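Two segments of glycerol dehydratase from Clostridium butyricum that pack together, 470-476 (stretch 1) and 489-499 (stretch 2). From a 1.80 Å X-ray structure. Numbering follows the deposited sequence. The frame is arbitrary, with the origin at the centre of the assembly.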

# COMPACT_ATOMS: atom_id res chain seq x y z
N GLN A 470 7.85 36.19 -2.26
CA GLN A 470 9.13 35.50 -2.16
C GLN A 470 8.92 34.01 -2.43
O GLN A 470 8.61 33.25 -1.52
N ILE A 471 9.07 33.60 -3.69
CA ILE A 471 8.87 32.20 -4.07
C ILE A 471 10.13 31.35 -3.96
O ILE A 471 10.04 30.13 -3.81
N GLY A 472 11.30 31.98 -4.04
CA GLY A 472 12.54 31.25 -3.93
C GLY A 472 13.36 31.69 -2.73
O GLY A 472 12.91 32.53 -1.96
N PRO A 473 14.56 31.13 -2.54
CA PRO A 473 15.40 31.51 -1.40
C PRO A 473 15.72 32.99 -1.50
O PRO A 473 15.73 33.56 -2.60
N LYS A 474 15.97 33.64 -0.37
CA LYS A 474 16.31 35.05 -0.42
C LYS A 474 17.82 35.14 -0.53
O LYS A 474 18.52 35.26 0.47
N THR A 475 18.31 35.05 -1.76
CA THR A 475 19.74 35.12 -2.01
C THR A 475 20.21 36.58 -2.01
O THR A 475 19.40 37.50 -2.03
N GLN A 476 21.52 36.77 -1.99
CA GLN A 476 22.11 38.11 -1.98
C GLN A 476 21.49 39.05 -3.02
O GLN A 476 21.30 38.68 -4.17
N LYS A 489 26.93 31.98 -7.44
CA LYS A 489 26.59 31.33 -6.18
C LYS A 489 25.10 31.46 -5.90
O LYS A 489 24.47 30.52 -5.41
N ALA A 490 24.55 32.62 -6.23
CA ALA A 490 23.12 32.86 -6.03
C ALA A 490 22.33 32.01 -7.03
O ALA A 490 21.28 31.47 -6.70
N TYR A 491 22.85 31.91 -8.25
CA TYR A 491 22.24 31.12 -9.31
C TYR A 491 22.13 29.67 -8.84
O TYR A 491 21.08 29.03 -8.97
N LYS A 492 23.22 29.16 -8.28
CA LYS A 492 23.25 27.79 -7.78
C LYS A 492 22.26 27.59 -6.63
O LYS A 492 21.64 26.52 -6.52
N ALA A 493 22.11 28.60 -5.78
CA ALA A 493 21.19 28.52 -4.64
C ALA A 493 19.74 28.45 -5.10
O ALA A 493 18.92 27.73 -4.51
N GLN A 494 19.40 29.22 -6.13
CA GLN A 494 18.03 29.20 -6.66
C GLN A 494 17.79 27.84 -7.32
O GLN A 494 16.74 27.22 -7.14
N MET A 495 18.77 27.38 -8.10
CA MET A 495 18.67 26.10 -8.80
C MET A 495 18.44 24.97 -7.79
O MET A 495 17.56 24.13 -7.98
N GLU A 496 19.23 24.98 -6.73
CA GLU A 496 19.13 23.96 -5.69
C GLU A 496 17.75 23.83 -5.08
O GLU A 496 17.24 22.71 -4.90
N TYR A 497 17.14 24.96 -4.75
CA TYR A 497 15.82 24.97 -4.13
C TYR A 497 14.73 24.38 -5.02
O TYR A 497 13.97 23.51 -4.60
N PHE A 498 14.64 24.87 -6.26
CA PHE A 498 13.60 24.38 -7.15
C PHE A 498 13.82 22.97 -7.69
O PHE A 498 12.86 22.24 -7.92
N VAL A 499 15.08 22.57 -7.88
CA VAL A 499 15.33 21.22 -8.36
C VAL A 499 14.93 20.25 -7.25
O VAL A 499 14.37 19.19 -7.51

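The contact is organised around the side-chain amide of Gln494, whose NE2 donates two hydrogen bonds to stretch 1. One runs from Gln494 NE2 to the backbone Pro473 O (2.9 Å, N-H...acceptor angle 147°), the other from Gln494 NE2 to the hydroxyl Thr475 OG1 (3.2 Å, 150°). The CA-to-CB bond of Gln494 points sideways, but chi1 and chi2 both in the m well (-70° and -63°) bring the amide over to stretch 1. The same Pro473 O also accepts a weak backbone bond from Thr475 N (3.1 Å). Gln494 OE1 fares differently: it lies 3.3 Å from Pro473 CD and 3.9 Å from Gly472 CA, and is buried without a polar partner anywhere in the model.

Thr475 points toward the helix with chi1 at 45° (p). While its hydroxyl meets Gln494, the methyl Thr475 CG2 lies 3.5 Å from Ala493 CB, and Thr475 CB is 4.0 Å from Ala490 CB. Both alanines point toward stretch 1, and their short side chains accompany a close backbone approach, with the CA atoms of Thr475 and Ala490 5.7 Å apart.

Further along the helix, Tyr497, whose CA-to-CB bond points toward stretch 1 with chi1 t (-178°), brings its CB 3.5 Å from Pro473 CG, the proline ring being in a C-gamma exo pucker. Phe498 starts sideways, yet its m rotamer (-70°) carries the ring inward, placing Phe498 CZ 3.5 Å from Ile471 O and 4.2 Å from Ile471 CG1; Ile471 itself has chi1 p and chi2 t. Gly472 fits here because it lacks a side chain: an ideal CB would sit 2.5 Å from Gln494 OE1, a clash, and 3.1 Å from Phe498 CE2. Within stretch 1, Gln470 NE2 donates to Gly472 O (2.9 Å, 167°), tying the side chain back to its own loop.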

# COMPACT_ATOMS: atom_id res chain seq x y z
CB GLN A 470 9.71 35.71 -0.75
CG GLN A 470 11.15 35.27 -0.56
CD GLN A 470 12.13 36.11 -1.37
OE1 GLN A 470 12.02 37.33 -1.44
NE2 GLN A 470 13.12 35.45 -1.98
CB ILE A 471 8.32 32.07 -5.51
CG1 ILE A 471 9.34 32.60 -6.53
CG2 ILE A 471 7.00 32.82 -5.63
CD1 ILE A 471 8.95 32.34 -7.98
CB PRO A 473 16.66 30.66 -1.60
CG PRO A 473 16.16 29.47 -2.34
CD PRO A 473 15.20 30.06 -3.33
CB LYS A 474 15.82 35.79 0.83
CG LYS A 474 15.84 37.30 0.64
CD LYS A 474 15.37 38.05 1.87
CE LYS A 474 15.41 39.56 1.63
NZ LYS A 474 15.07 40.33 2.86
CB THR A 475 20.09 34.46 -3.35
OG1 THR A 475 19.15 34.87 -4.35
CG2 THR A 475 20.05 32.93 -3.22
CB GLN A 476 23.61 37.99 -2.22
CG GLN A 476 24.31 39.31 -2.51
CD GLN A 476 25.79 39.14 -2.73
OE1 GLN A 476 26.22 38.23 -3.44
NE2 GLN A 476 26.59 40.02 -2.14
CB LYS A 489 27.39 31.95 -5.02
CG LYS A 489 28.86 31.64 -5.09
CD LYS A 489 29.61 32.13 -3.86
CE LYS A 489 31.08 31.76 -3.94
NZ LYS A 489 31.85 32.29 -2.77
CB ALA A 490 22.81 34.34 -6.24
CB TYR A 491 23.11 31.21 -10.57
CG TYR A 491 22.74 30.29 -11.71
CD1 TYR A 491 21.59 30.49 -12.46
CD2 TYR A 491 23.59 29.24 -12.08
CE1 TYR A 491 21.28 29.67 -13.56
CE2 TYR A 491 23.30 28.42 -13.16
CZ TYR A 491 22.15 28.64 -13.89
OH TYR A 491 21.87 27.83 -14.97
CB LYS A 492 24.67 27.42 -7.33
CG LYS A 492 24.82 26.01 -6.77
CD LYS A 492 26.29 25.63 -6.66
CE LYS A 492 26.50 24.30 -5.96
NZ LYS A 492 26.32 24.40 -4.48
CB ALA A 493 21.40 29.71 -3.71
CB GLN A 494 17.82 30.30 -7.69
CG GLN A 494 17.80 31.72 -7.14
CD GLN A 494 16.65 31.98 -6.17
OE1 GLN A 494 15.54 31.47 -6.34
NE2 GLN A 494 16.91 32.79 -5.15
CB MET A 495 19.96 25.83 -9.58
CG MET A 495 19.90 24.64 -10.54
SD MET A 495 18.94 24.99 -12.03
CE MET A 495 20.11 25.99 -12.98
CB GLU A 496 20.15 24.26 -4.59
CG GLU A 496 20.04 23.36 -3.37
CD GLU A 496 21.08 23.72 -2.31
OE1 GLU A 496 21.15 24.91 -1.93
OE2 GLU A 496 21.81 22.81 -1.86
CB TYR A 497 15.43 26.40 -3.74
CG TYR A 497 14.09 26.49 -3.04
CD1 TYR A 497 13.96 26.15 -1.70
CD2 TYR A 497 12.94 26.87 -3.73
CE1 TYR A 497 12.73 26.18 -1.05
CE2 TYR A 497 11.69 26.91 -3.09
CZ TYR A 497 11.60 26.57 -1.75
OH TYR A 497 10.38 26.59 -1.11
CB PHE A 498 13.37 25.38 -8.28
CG PHE A 498 12.73 26.65 -7.81
CD1 PHE A 498 11.37 26.68 -7.49
CD2 PHE A 498 13.48 27.81 -7.62
CE1 PHE A 498 10.77 27.84 -6.98
CE2 PHE A 498 12.89 28.97 -7.11
CZ PHE A 498 11.54 28.98 -6.79
CB VAL A 499 16.81 20.99 -8.74
CG1 VAL A 499 17.06 19.52 -9.03
CG2 VAL A 499 17.16 21.82 -9.97